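PDB 3W56: C2 domain protein from Scophthalmus maximus, which binds calcium ions at one end of a C2 domain and, as in related C2 domains, probably attaches to phospholipid membranes. Local coordinates for residues A[44-49]-A[86-91]; A[29-34]-A[121-126]; A[23-28]-A[70-75]; A[81-86]-A[101-106]. One frame throughout, in Å; residues are numbered along the deposited sequence. Where two conformers were deposited one is given.

Contact 1: A[44-49]-A[86-91]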
loop_
_atom_site.group_PDB
_atom_site.type_symbol
_atom_site.label_atom_id
_atom_site.label_comp_id
_atom_site.label_asym_id
_atom_site.label_seq_id
_atom_site.Cartn_x
_atom_site.Cartn_y
_atom_site.Cartn_z
ATOM N N GLY A 44 -10.541 -5.678 1.355
ATOM C CA GLY A 44 -9.457 -4.731 1.199
ATOM C C GLY A 44 -8.634 -4.882 -0.051
ATOM O O GLY A 44 -8.434 -5.960 -0.615
ATOM N N TYR A 45 -8.101 -3.753 -0.476
ATOM C CA TYR A 45 -7.085 -3.689 -1.467
ATOM C C TYR A 45 -6.277 -2.441 -1.243
ATOM O O TYR A 45 -6.693 -1.499 -0.523
ATOM C CB TYR A 45 -7.656 -3.793 -2.941
ATOM C CG TYR A 45 -8.459 -2.577 -3.427
ATOM C CD1 TYR A 45 -7.889 -1.679 -4.298
ATOM C CD2 TYR A 45 -9.747 -2.386 -3.017
ATOM C CE1 TYR A 45 -8.602 -0.537 -4.746
ATOM C CE2 TYR A 45 -10.490 -1.308 -3.470
ATOM C CZ TYR A 45 -9.900 -0.394 -4.323
ATOM O OH TYR A 45 -10.601 0.707 -4.817
ATOM N N VAL A 46 -5.108 -2.404 -1.866
ATOM C CA VAL A 46 -4.145 -1.302 -1.726
ATOM C C VAL A 46 -3.789 -0.633 -3.038
ATOM O O VAL A 46 -3.474 -1.295 -4.044
ATOM C CB VAL A 46 -2.844 -1.818 -1.042
ATOM C CG1 VAL A 46 -1.924 -0.679 -0.695
ATOM C CG2 VAL A 46 -3.231 -2.634 0.208
ATOM N N LYS A 47 -3.837 0.699 -3.034
ATOM C CA LYS A 47 -3.444 1.474 -4.215
ATOM C C LYS A 47 -2.083 2.028 -3.951
ATOM O O LYS A 47 -1.783 2.487 -2.815
ATOM C CB LYS A 47 -4.402 2.632 -4.471
ATOM C CG LYS A 47 -5.823 2.269 -4.890
ATOM C CD LYS A 47 -6.440 3.532 -5.617
ATOM C CE LYS A 47 -7.944 3.439 -5.608
ATOM N NZ LYS A 47 -8.570 4.738 -6.089
ATOM N N VAL A 48 -1.238 2.024 -4.966
ATOM C CA VAL A 48 0.189 2.328 -4.860
ATOM C C VAL A 48 0.578 3.347 -5.897
ATOM O O VAL A 48 0.424 3.123 -7.145
ATOM C CB VAL A 48 1.090 1.093 -5.106
ATOM C CG1 VAL A 48 2.533 1.386 -4.884
ATOM C CG2 VAL A 48 0.645 -0.037 -4.170
ATOM N N PHE A 49 1.087 4.452 -5.377
ATOM C CA PHE A 49 1.630 5.525 -6.217
ATOM C C PHE A 49 3.073 5.788 -5.839
ATOM O O PHE A 49 3.462 5.747 -4.658
ATOM C CB PHE A 49 0.839 6.828 -6.015
ATOM C CG PHE A 49 -0.647 6.670 -6.206
ATOM C CD1 PHE A 49 -1.247 6.970 -7.422
ATOM C CD2 PHE A 49 -1.431 6.182 -5.168
ATOM C CE1 PHE A 49 -2.639 6.812 -7.576
ATOM C CE2 PHE A 49 -2.813 6.036 -5.279
ATOM C CZ PHE A 49 -3.425 6.343 -6.517
ATOM N N LEU A 86 0.320 5.225 -0.367
ATOM C CA LEU A 86 -0.389 3.963 -0.244
ATOM C C LEU A 86 -1.776 4.301 0.204
ATOM O O LEU A 86 -1.992 5.006 1.163
ATOM C CB LEU A 86 0.304 3.018 0.743
ATOM C CG LEU A 86 1.727 2.637 0.399
ATOM C CD1 LEU A 86 2.309 1.577 1.391
ATOM C CD2 LEU A 86 1.888 2.064 -0.976
ATOM N N GLU A 87 -2.747 3.802 -0.527
ATOM C CA GLU A 87 -4.090 3.942 -0.046
ATOM C C GLU A 87 -4.676 2.556 0.160
ATOM O O GLU A 87 -4.589 1.697 -0.745
ATOM C CB GLU A 87 -4.933 4.758 -1.017
ATOM C CG GLU A 87 -4.326 6.080 -1.392
ATOM C CD GLU A 87 -5.093 6.751 -2.499
ATOM O OE1 GLU A 87 -6.126 6.176 -2.919
ATOM O OE2 GLU A 87 -4.634 7.820 -2.968
ATOM N N VAL A 88 -5.327 2.383 1.299
ATOM C CA VAL A 88 -6.072 1.165 1.590
ATOM C C VAL A 88 -7.562 1.446 1.359
ATOM O O VAL A 88 -8.132 2.378 1.950
ATOM C CB VAL A 88 -5.809 0.671 3.003
ATOM C CG1 VAL A 88 -6.716 -0.510 3.311
ATOM C CG2 VAL A 88 -4.302 0.312 3.158
ATOM N N HIS A 89 -8.185 0.648 0.510
ATOM C CA HIS A 89 -9.630 0.807 0.216
ATOM C C HIS A 89 -10.425 -0.425 0.517
ATOM O O HIS A 89 -9.915 -1.548 0.553
ATOM C CB HIS A 89 -9.873 1.128 -1.246
ATOM C CG HIS A 89 -9.277 2.412 -1.682
ATOM N ND1 HIS A 89 -10.038 3.550 -1.924
ATOM C CD2 HIS A 89 -7.997 2.752 -1.947
ATOM C CE1 HIS A 89 -9.237 4.528 -2.308
ATOM N NE2 HIS A 89 -7.991 4.067 -2.340
ATOM N N ASP A 90 -11.707 -0.208 0.719
ATOM C CA ASP A 90 -12.656 -1.278 0.965
ATOM C C ASP A 90 -13.544 -1.327 -0.236
ATOM O O ASP A 90 -14.212 -0.333 -0.553
ATOM C CB ASP A 90 -13.407 -0.916 2.221
ATOM C CG ASP A 90 -14.397 -1.976 2.653
ATOM O OD1 ASP A 90 -14.591 -3.002 1.915
ATOM O OD2 ASP A 90 -14.973 -1.771 3.753
ATOM N N GLU A 91 -13.506 -2.432 -0.975
ATOM C CA GLU A 91 -14.246 -2.453 -2.246
ATOM C C GLU A 91 -15.720 -2.716 -2.021
ATOM O O GLU A 91 -16.112 -3.588 -1.251
ATOM C CB GLU A 91 -13.689 -3.521 -3.191
ATOM C CG GLU A 91 -14.519 -3.665 -4.466
ATOM C CD GLU A 91 -14.175 -4.908 -5.242
ATOM O OE1 GLU A 91 -13.566 -4.768 -6.338
ATOM O OE2 GLU A 91 -14.509 -6.031 -4.754
HETATM O O HOH W 1 -7.755 6.842 -5.121
#

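Contact 2: A[29-34]-A[121-126]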
loop_
_atom_site.group_PDB
_atom_site.type_symbol
_atom_site.label_atom_id
_atom_site.label_comp_id
_atom_site.label_asym_id
_atom_site.label_seq_id
_atom_site.Cartn_x
_atom_site.Cartn_y
_atom_site.Cartn_z
ATOM N N LEU A 29 2.998 -6.289 1.774
ATOM C CA LEU A 29 1.801 -5.634 2.228
ATOM C C LEU A 29 0.898 -6.534 3.068
ATOM O O LEU A 29 0.533 -7.651 2.705
ATOM C CB LEU A 29 1.027 -5.076 1.031
ATOM C CG LEU A 29 1.785 -4.125 0.162
ATOM C CD1 LEU A 29 0.929 -4.095 -1.181
ATOM C CD2 LEU A 29 1.713 -2.837 0.826
ATOM N N ARG A 30 0.551 -6.058 4.258
ATOM C CA ARG A 30 -0.446 -6.815 5.014
ATOM C C ARG A 30 -1.107 -5.825 5.958
ATOM O O ARG A 30 -0.496 -4.812 6.345
ATOM C CB ARG A 30 0.230 -7.932 5.802
ATOM C CG ARG A 30 1.264 -7.373 6.746
ATOM C CD ARG A 30 2.431 -8.227 6.720
ATOM N NE ARG A 30 3.347 -7.835 7.781
ATOM C CZ ARG A 30 4.447 -7.117 7.633
ATOM N NH1 ARG A 30 4.864 -6.514 6.482
ATOM N NH2 ARG A 30 5.159 -6.910 8.738
ATOM N N VAL A 31 -2.345 -6.121 6.318
ATOM C CA VAL A 31 -3.014 -5.233 7.272
ATOM C C VAL A 31 -3.495 -6.052 8.408
ATOM O O VAL A 31 -3.956 -7.160 8.261
ATOM C CB VAL A 31 -4.260 -4.610 6.669
ATOM C CG1 VAL A 31 -5.030 -3.810 7.715
ATOM C CG2 VAL A 31 -3.885 -3.656 5.507
ATOM N N ARG A 32 -3.462 -5.420 9.578
ATOM C CA ARG A 32 -4.102 -6.091 10.650
ATOM C C ARG A 32 -5.158 -5.125 11.134
ATOM O O ARG A 32 -4.893 -3.916 11.247
ATOM C CB ARG A 32 -3.099 -6.362 11.725
ATOM C CG ARG A 32 -2.627 -5.140 12.379
ATOM C CD ARG A 32 -2.857 -5.377 13.885
ATOM N NE ARG A 32 -1.752 -6.102 14.493
ATOM C CZ ARG A 32 -0.494 -5.655 14.501
ATOM N NH1 ARG A 32 0.458 -6.357 15.107
ATOM N NH2 ARG A 32 -0.197 -4.487 13.914
ATOM N N GLY A 33 -6.358 -5.659 11.330
ATOM C CA GLY A 33 -7.373 -4.961 12.123
ATOM C C GLY A 33 -8.320 -4.114 11.285
ATOM O O GLY A 33 -8.850 -3.097 11.774
ATOM N N LEU A 34 -8.541 -4.531 10.031
ATOM C CA LEU A 34 -9.464 -3.848 9.108
ATOM C C LEU A 34 -10.906 -3.876 9.672
ATOM O O LEU A 34 -11.258 -4.834 10.394
ATOM C CB LEU A 34 -9.395 -4.564 7.737
ATOM C CG LEU A 34 -9.038 -3.834 6.434
ATOM C CD1 LEU A 34 -8.290 -2.519 6.632
ATOM C CD2 LEU A 34 -8.251 -4.756 5.522
ATOM N N GLY A 121 -6.985 0.043 12.073
ATOM C CA GLY A 121 -6.152 -0.931 11.389
ATOM C C GLY A 121 -4.792 -0.384 11.055
ATOM O O GLY A 121 -4.570 0.828 11.065
ATOM N N THR A 122 -3.838 -1.292 10.798
ATOM C CA THR A 122 -2.496 -0.876 10.405
ATOM C C THR A 122 -2.080 -1.644 9.161
ATOM O O THR A 122 -2.169 -2.871 9.127
ATOM C CB THR A 122 -1.462 -1.166 11.521
ATOM O OG1 THR A 122 -1.939 -0.533 12.726
ATOM C CG2 THR A 122 -0.068 -0.583 11.169
ATOM N N LEU A 123 -1.580 -0.893 8.196
ATOM C CA LEU A 123 -1.010 -1.528 6.991
ATOM C C LEU A 123 0.501 -1.559 7.267
ATOM O O LEU A 123 1.141 -0.508 7.577
ATOM C CB LEU A 123 -1.227 -0.593 5.798
ATOM C CG LEU A 123 -0.476 -0.986 4.508
ATOM C CD1 LEU A 123 -0.950 -2.319 3.796
ATOM C CD2 LEU A 123 -0.587 0.207 3.468
ATOM N N HIS A 124 1.124 -2.730 7.110
ATOM C CA HIS A 124 2.564 -2.871 7.228
ATOM C C HIS A 124 3.109 -3.168 5.852
ATOM O O HIS A 124 2.418 -3.789 5.059
ATOM C CB HIS A 124 2.916 -4.066 8.139
ATOM C CG HIS A 124 2.272 -4.019 9.490
ATOM N ND1 HIS A 124 2.742 -3.189 10.477
ATOM C CD2 HIS A 124 1.216 -4.687 10.019
ATOM C CE1 HIS A 124 1.990 -3.319 11.561
ATOM N NE2 HIS A 124 1.064 -4.225 11.321
ATOM N N TYR A 125 4.270 -2.651 5.562
ATOM C CA TYR A 125 4.829 -2.837 4.210
ATOM C C TYR A 125 6.315 -2.657 4.279
ATOM O O TYR A 125 6.901 -2.137 5.252
ATOM C CB TYR A 125 4.194 -1.837 3.247
ATOM C CG TYR A 125 4.484 -0.379 3.574
ATOM C CD1 TYR A 125 5.535 0.301 2.891
ATOM C CD2 TYR A 125 3.728 0.328 4.512
ATOM C CE1 TYR A 125 5.788 1.631 3.112
ATOM C CE2 TYR A 125 3.991 1.710 4.764
ATOM C CZ TYR A 125 5.040 2.346 4.050
ATOM O OH TYR A 125 5.332 3.699 4.233
ATOM N N MET A 126 6.976 -3.073 3.213
ATOM C CA MET A 126 8.392 -2.936 3.104
ATOM C C MET A 126 8.622 -2.283 1.759
ATOM O O MET A 126 7.826 -2.436 0.823
ATOM C CB MET A 126 9.124 -4.282 3.144
ATOM C CG MET A 126 9.116 -4.803 4.535
ATOM S SD MET A 126 10.136 -6.266 4.628
ATOM C CE MET A 126 11.764 -5.618 4.199
HETATM O O HOH W 2 6.834 -4.133 7.368
#

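Contact 3: A[23-28]-A[70-75]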
loop_
_atom_site.group_PDB
_atom_site.type_symbol
_atom_site.label_atom_id
_atom_site.label_comp_id
_atom_site.label_asym_id
_atom_site.label_seq_id
_atom_site.Cartn_x
_atom_site.Cartn_y
_atom_site.Cartn_z
ATOM N N GLN A 23 15.261 1.780 -8.809
ATOM C CA GLN A 23 14.165 0.828 -8.764
ATOM C C GLN A 23 13.537 0.899 -7.376
ATOM O O GLN A 23 14.257 0.803 -6.379
ATOM C CB GLN A 23 14.627 -0.607 -9.055
ATOM C CG GLN A 23 13.533 -1.612 -8.677
ATOM C CD GLN A 23 13.948 -3.074 -8.814
ATOM O OE1 GLN A 23 15.132 -3.432 -8.674
ATOM N NE2 GLN A 23 12.970 -3.927 -9.065
ATOM N N LEU A 24 12.241 1.163 -7.353
ATOM C CA LEU A 24 11.471 0.980 -6.129
ATOM C C LEU A 24 10.778 -0.382 -6.202
ATOM O O LEU A 24 10.100 -0.693 -7.185
ATOM C CB LEU A 24 10.429 2.100 -5.976
ATOM C CG LEU A 24 9.530 1.892 -4.759
ATOM C CD1 LEU A 24 10.344 2.120 -3.470
ATOM C CD2 LEU A 24 8.314 2.876 -4.873
ATOM N N ARG A 25 10.936 -1.183 -5.131
ATOM C CA ARG A 25 10.148 -2.399 -4.931
ATOM C C ARG A 25 9.322 -2.277 -3.633
ATOM O O ARG A 25 9.863 -1.976 -2.560
ATOM C CB ARG A 25 11.040 -3.632 -4.927
ATOM C CG ARG A 25 10.241 -4.896 -4.702
ATOM C CD ARG A 25 11.225 -5.963 -4.322
ATOM N NE ARG A 25 10.519 -7.174 -3.974
ATOM C CZ ARG A 25 10.997 -8.029 -3.108
ATOM N NH1 ARG A 25 10.309 -9.137 -2.854
ATOM N NH2 ARG A 25 12.172 -7.759 -2.519
ATOM N N LEU A 26 8.007 -2.357 -3.806
ATOM C CA LEU A 26 7.088 -2.275 -2.659
ATOM C C LEU A 26 6.578 -3.691 -2.470
ATOM O O LEU A 26 6.194 -4.367 -3.460
ATOM C CB LEU A 26 5.971 -1.348 -2.963
ATOM C CG LEU A 26 4.829 -1.344 -1.918
ATOM C CD1 LEU A 26 5.322 -0.695 -0.609
ATOM C CD2 LEU A 26 3.716 -0.600 -2.489
ATOM N N TYR A 27 6.576 -4.203 -1.245
ATOM C CA TYR A 27 6.274 -5.622 -1.034
ATOM C C TYR A 27 5.911 -5.881 0.382
ATOM O O TYR A 27 5.969 -4.937 1.221
ATOM C CB TYR A 27 7.428 -6.508 -1.503
ATOM C CG TYR A 27 8.790 -6.240 -0.845
ATOM C CD1 TYR A 27 9.376 -7.168 0.050
ATOM C CD2 TYR A 27 9.500 -5.124 -1.162
ATOM C CE1 TYR A 27 10.670 -6.930 0.655
ATOM C CE2 TYR A 27 10.778 -4.841 -0.609
ATOM C CZ TYR A 27 11.361 -5.746 0.314
ATOM O OH TYR A 27 12.598 -5.502 0.809
ATOM N N ASN A 28 5.486 -7.110 0.648
ATOM C CA ASN A 28 5.081 -7.534 2.015
ATOM C C ASN A 28 3.975 -6.678 2.597
ATOM O O ASN A 28 3.963 -6.408 3.814
ATOM C CB ASN A 28 6.293 -7.698 2.994
ATOM C CG ASN A 28 7.261 -8.799 2.516
ATOM O OD1 ASN A 28 6.946 -9.538 1.521
ATOM N ND2 ASN A 28 8.448 -8.838 3.087
ATOM N N THR A 70 -0.074 -10.938 -2.044
ATOM C CA THR A 70 1.130 -11.494 -2.702
ATOM C C THR A 70 1.821 -10.449 -3.632
ATOM O O THR A 70 3.026 -10.524 -3.846
ATOM C CB THR A 70 0.766 -12.699 -3.656
ATOM O OG1 THR A 70 -0.250 -12.295 -4.576
ATOM C CG2 THR A 70 0.207 -13.829 -2.858
ATOM N N GLU A 71 1.006 -9.500 -4.037
ATOM C CA GLU A 71 1.446 -8.466 -4.971
ATOM C C GLU A 71 2.648 -7.685 -4.521
ATOM O O GLU A 71 2.800 -7.302 -3.335
ATOM C CB GLU A 71 0.340 -7.575 -5.488
ATOM C CG GLU A 71 -0.750 -8.241 -6.225
ATOM C CD GLU A 71 -1.888 -8.760 -5.389
ATOM O OE1 GLU A 71 -1.798 -8.978 -4.129
ATOM O OE2 GLU A 71 -2.938 -8.948 -6.009
ATOM N N GLU A 72 3.564 -7.492 -5.443
ATOM C CA GLU A 72 4.669 -6.607 -5.292
ATOM C C GLU A 72 4.575 -5.602 -6.450
ATOM O O GLU A 72 3.969 -5.907 -7.522
ATOM C CB GLU A 72 5.973 -7.353 -5.243
ATOM C CG GLU A 72 5.884 -8.592 -4.323
ATOM C CD GLU A 72 7.220 -9.202 -4.051
ATOM O OE1 GLU A 72 7.214 -9.985 -3.056
ATOM O OE2 GLU A 72 8.209 -8.894 -4.794
ATOM N N PHE A 73 5.136 -4.421 -6.232
ATOM C CA PHE A 73 5.045 -3.331 -7.192
ATOM C C PHE A 73 6.432 -2.810 -7.406
ATOM O O PHE A 73 7.187 -2.524 -6.452
ATOM C CB PHE A 73 4.102 -2.213 -6.666
ATOM C CG PHE A 73 2.685 -2.683 -6.416
ATOM C CD1 PHE A 73 1.733 -2.604 -7.454
ATOM C CD2 PHE A 73 2.307 -3.268 -5.178
ATOM C CE1 PHE A 73 0.457 -3.024 -7.288
ATOM C CE2 PHE A 73 0.986 -3.683 -5.000
ATOM C CZ PHE A 73 0.052 -3.604 -6.061
ATOM N N SER A 74 6.814 -2.649 -8.678
ATOM C CA SER A 74 8.113 -2.091 -8.896
ATOM C C SER A 74 7.930 -0.895 -9.846
ATOM O O SER A 74 7.009 -0.844 -10.715
ATOM C CB SER A 74 9.134 -3.152 -9.414
ATOM O OG SER A 74 9.903 -3.812 -8.357
ATOM N N HIS A 75 8.767 0.094 -9.595
ATOM C CA HIS A 75 8.832 1.292 -10.466
ATOM C C HIS A 75 10.299 1.512 -10.803
ATOM O O HIS A 75 11.210 1.649 -9.949
ATOM C CB HIS A 75 8.221 2.515 -9.787
ATOM C CG HIS A 75 8.131 3.723 -10.692
ATOM N ND1 HIS A 75 7.790 3.635 -12.033
ATOM C CD2 HIS A 75 8.305 5.042 -10.437
ATOM C CE1 HIS A 75 7.778 4.849 -12.566
ATOM N NE2 HIS A 75 8.057 5.725 -11.612
HETATM O O HOH W 3 5.376 -9.354 -1.043
#

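Contact 4: A[81-86]-A[101-106]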
loop_
_atom_site.group_PDB
_atom_site.type_symbol
_atom_site.label_atom_id
_atom_site.label_comp_id
_atom_site.label_asym_id
_atom_site.label_seq_id
_atom_site.Cartn_x
_atom_site.Cartn_y
_atom_site.Cartn_z
ATOM N N ASN A 81 13.505 10.558 -2.490
ATOM C CA ASN A 81 12.559 11.585 -2.077
ATOM C C ASN A 81 11.280 11.665 -2.829
ATOM O O ASN A 81 10.457 12.537 -2.576
ATOM C CB ASN A 81 13.264 12.924 -1.843
ATOM C CG ASN A 81 14.275 12.808 -0.725
ATOM O OD1 ASN A 81 13.976 12.204 0.302
ATOM N ND2 ASN A 81 15.483 13.304 -0.936
ATOM N N ASP A 82 11.079 10.723 -3.749
ATOM C CA ASP A 82 9.791 10.627 -4.334
ATOM C C ASP A 82 8.849 10.253 -3.182
ATOM O O ASP A 82 9.255 9.594 -2.179
ATOM C CB ASP A 82 9.746 9.471 -5.306
ATOM C CG ASP A 82 10.375 9.789 -6.675
ATOM O OD1 ASP A 82 10.584 10.988 -7.022
ATOM O OD2 ASP A 82 10.594 8.809 -7.437
ATOM N N ILE A 83 7.591 10.589 -3.374
ATOM C CA ILE A 83 6.590 10.331 -2.369
ATOM C C ILE A 83 5.882 9.049 -2.754
ATOM O O ILE A 83 5.139 9.000 -3.747
ATOM C CB ILE A 83 5.587 11.467 -2.234
ATOM C CG1 ILE A 83 6.336 12.724 -1.770
ATOM C CG2 ILE A 83 4.530 11.086 -1.201
ATOM C CD1 ILE A 83 7.238 12.450 -0.596
ATOM N N LEU A 84 6.138 8.020 -1.940
ATOM C CA LEU A 84 5.412 6.738 -1.969
ATOM C C LEU A 84 4.096 6.990 -1.248
ATOM O O LEU A 84 4.071 7.420 -0.104
ATOM C CB LEU A 84 6.236 5.569 -1.310
ATOM C CG LEU A 84 5.445 4.275 -1.053
ATOM C CD1 LEU A 84 5.171 3.523 -2.369
ATOM C CD2 LEU A 84 6.214 3.362 -0.081
ATOM N N ARG A 85 2.993 6.811 -1.951
ATOM C CA ARG A 85 1.676 6.943 -1.373
ATOM C C ARG A 85 0.873 5.622 -1.499
ATOM O O ARG A 85 0.720 4.995 -2.600
ATOM C CB ARG A 85 0.948 8.128 -2.085
ATOM C CG ARG A 85 -0.500 8.210 -1.788
ATOM C CD ARG A 85 -1.157 9.177 -2.766
ATOM N NE ARG A 85 -2.584 9.338 -2.511
ATOM C CZ ARG A 85 -3.096 10.275 -1.712
ATOM N NH1 ARG A 85 -2.285 11.127 -1.087
ATOM N NH2 ARG A 85 -4.423 10.379 -1.545
ATOM N N LEU A 86 0.320 5.225 -0.367
ATOM C CA LEU A 86 -0.389 3.963 -0.244
ATOM C C LEU A 86 -1.776 4.301 0.204
ATOM O O LEU A 86 -1.992 5.006 1.163
ATOM C CB LEU A 86 0.304 3.018 0.743
ATOM C CG LEU A 86 1.727 2.637 0.399
ATOM C CD1 LEU A 86 2.309 1.577 1.391
ATOM C CD2 LEU A 86 1.888 2.064 -0.976
ATOM N N VAL A 101 -4.752 6.674 4.250
ATOM C CA VAL A 101 -3.695 7.045 3.289
ATOM C C VAL A 101 -2.346 7.208 3.997
ATOM O O VAL A 101 -2.267 7.782 5.102
ATOM C CB VAL A 101 -4.055 8.331 2.533
ATOM C CG1 VAL A 101 -2.841 8.932 1.795
ATOM C CG2 VAL A 101 -5.139 8.037 1.547
ATOM N N CYS A 102 -1.284 6.703 3.396
ATOM C CA CYS A 102 0.031 7.068 3.900
ATOM C C CYS A 102 0.980 7.517 2.829
ATOM O O CYS A 102 0.984 7.023 1.663
ATOM C CB CYS A 102 0.638 5.994 4.781
ATOM S SG CYS A 102 -0.443 5.773 6.170
ATOM N N GLN A 103 1.750 8.505 3.235
ATOM C CA GLN A 103 2.699 9.187 2.396
ATOM C C GLN A 103 4.053 9.182 3.064
ATOM O O GLN A 103 4.193 9.473 4.277
ATOM C CB GLN A 103 2.246 10.613 2.197
ATOM C CG GLN A 103 1.006 10.720 1.334
ATOM C CD GLN A 103 0.791 12.143 0.838
ATOM O OE1 GLN A 103 0.761 12.388 -0.371
ATOM N NE2 GLN A 103 0.658 13.088 1.773
ATOM N N ARG A 104 5.063 8.875 2.270
ATOM C CA ARG A 104 6.408 8.746 2.788
ATOM C C ARG A 104 7.444 9.080 1.709
ATOM O O ARG A 104 7.338 8.594 0.596
ATOM C CB ARG A 104 6.593 7.307 3.226
ATOM C CG ARG A 104 7.974 6.951 3.535
ATOM C CD ARG A 104 7.978 5.624 4.176
ATOM N NE ARG A 104 7.112 5.521 5.343
ATOM C CZ ARG A 104 7.348 6.127 6.521
ATOM N NH1 ARG A 104 8.433 6.889 6.685
ATOM N NH2 ARG A 104 6.507 5.959 7.552
ATOM N N GLN A 105 8.466 9.848 2.059
ATOM C CA GLN A 105 9.547 10.070 1.107
ATOM C C GLN A 105 10.442 8.850 1.108
ATOM O O GLN A 105 10.890 8.393 2.160
ATOM C CB GLN A 105 10.352 11.303 1.470
ATOM C CG GLN A 105 9.970 12.569 0.685
ATOM C CD GLN A 105 10.642 13.823 1.238
ATOM O OE1 GLN A 105 11.153 13.834 2.388
ATOM N NE2 GLN A 105 10.668 14.880 0.433
ATOM N N ILE A 106 10.714 8.302 -0.080
ATOM C CA ILE A 106 11.519 7.098 -0.125
ATOM C C ILE A 106 13.027 7.389 -0.106
ATOM O O ILE A 106 13.501 8.378 -0.676
ATOM C CB ILE A 106 11.152 6.255 -1.332
ATOM C CG1 ILE A 106 11.387 7.109 -2.591
ATOM C CG2 ILE A 106 9.693 5.897 -1.256
ATOM C CD1 ILE A 106 11.316 6.305 -3.908
#

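Contact 1: A[44-49]-A[86-91]
Gly44 starts the pairing with a CA-H...O contact to the carbonyl of His89, its CA lying 3.3 Å from His89 O. At Tyr45, whose N and O both bond to the backbone of His89, CG sits between the backbone N and the carbonyl carbon (chi1 70°). The ring lies with one face on CB of His89, 3.4 Å from Tyr45 CE2; the two rings are nearly parallel but slid apart. The hydroxyl is hydrogen-bonded to Asp96. Val46, on the other face, brings CG2 to 4.3 Å from CG2 of Val88. Strands 44-50 and 83-90 are the two inner strands of one sheet of the C2 beta sandwich, and strand 83-90 ends at Asp90, which with Glu91 just beyond it is a calcium ligand. Lys47 extends over the imidazole of His89, its CE 3.7 Å from the ring centroid in a CH-pi contact offset toward NE2. That nitrogen donates in the ring plane to the anti lone pair of Glu87 OE1 at 2.9 Å, while a water bridges OE1 to NZ of Lys47. Glu87 OE2 pairs with Arg85. Val48 and Leu86 lie side by side, CG1 of the former 4.0 Å from CD2 of the latter. Phe49 closes the row with CE2 3.4 Å from Glu87 OE2.

Contact 2: A[29-34]-A[121-126]
Arg30 reaches across to His124 because its CG is tucked between the backbone N and the carbonyl carbon (chi1 58°) and the chain then bends at chi2 (-139°). The guanidinium ends flat over CB of His124, which lies 3.5 Å from Arg30 CZ. Its NH1 bonds to Asn28 O and, through a water, to the carbonyl of Tyr125. Arg32, bent at chi2 and chi3, comes to the same histidine at the ring edge: NH2 is 2.9 Å from His124 NE2, but the angle is poor for a hydrogen bond. Asp114 holds ND1 of that ring. On the opposite face of the sheet Leu123 CD1 rests 3.7 Å from Val31 CG2, and Leu29 CD2 lies 3.6 Å from CB of Tyr125. At Gly121 the backbone angles call for glycine, since a CB would be jammed against the preceding carbonyl O and would also sit tight against Gly33 O. Backbone bonds pair Arg30 with His124 and Arg32 with Thr122, joining the first and last strands, which are the two inner strands of this four-stranded antiparallel sheet in the C2 beta sandwich.

Contact 3: A[23-28]-A[70-75]
Glu72 and Arg25 form a salt bridge in which two nitrogens of the arginine grip a single oxygen. NE lies 3.0 Å and NH1 2.9 Å from Glu72 OE2, both from the same face of the carboxylate; NE comes from well above its plane (51°), NH1 from the syn side. The oxygen lies in the guanidinium plane, though the two flat groups are turned 45° apart. Beneath the guanidinium lies Tyr27, whose ring has Arg25 NH2 over its centre and whose CB is 3.7 Å from Glu72 CD, so the carboxylate has a carbon neighbour as well as a charged one. An alanine in place of Arg25 would probably leave Glu72 without its charged mate and one face of the Tyr27 ring without its cover. Leu26 belongs to the other face. Its CD2 lies 4.0 Å from Phe73 CD2, the two side chains lying side by side, and both rest on Val48 of the facing sheet of the C2 sandwich. His75 is held mainly through its backbone, which exchanges two hydrogen bonds with Leu24. Beside it Ser74 OG accepts from Gln23 NE2 at 3.1 Å. The chemistry thus divides by face: apolar side chains join the core between the sheets, whereas on the outer side a salt bridge from Glu72, just ahead of the strand, and a side-chain hydrogen bond from Gln23 to Ser74 tie this edge to its neighbour.

Contact 4: A[81-86]-A[101-106]
Ile106 bonds to two successive residues instead of one: its N donates to Asp82 O, but its carbonyl accepts from Asn81 N at 2.8 Å, where regular antiparallel pairing would offer the N of Asp82. Asn81 has a positive phi (76°), and the strand proper begins only at Ile83. Ile106 also packs tightly, its CG2 3.5 Å from CB of Leu84, and the two side chains face Tyr127 and Tyr125 of the other sheet. On the outer face Arg85 and Gln103 run side by side. CG of Arg85 is anti to the backbone N (chi1 168°) and the chain stays extended as far as NE. The guanidinium has CG1 of Val101 over one face, toward its rim and 3.7 Å from NH1, while Gln103 OE1 sits at its edge in a weak bond of 3.4 Å to the same nitrogen. NE is spent on a salt bridge to Glu87. An alanine for Arg85 would probably leave OE2 of Glu87 without its salt-bridge partner and Val101 without its flat cover. Cys102, paired with Leu86, carries a disulfide to Cys115 in the second sheet. The contact joins the open end of the beta hairpin made by strands 83-90 and 97-105, whose connecting loop, well away from Asn81, supplies calcium ligands including Asp92.

Contacts 1 and 4 build one sheet and share strand 83-90, pairing it with strand 44-50 and strand 97-105 on its two sides; contacts 2 and 3 do the same for strand 22-32 in the facing sheet. Contact 1 is the most buried, whereas contacts 2, 3 and 4 are each partly open to solvent. Their inward faces merge: Leu26 CD2 lies 3.6 Å from Leu86 CD2, and Leu86 CD1 lies 3.6 Å from Tyr125 CD2. Outward, the chemistry varies: contact 1 has a histidine-carboxylate pair with a water bridge, in contacts 2 and 4 a guanidinium meets carbon across the contact, and in contact 3 the salt bridge itself crosses between the two segments.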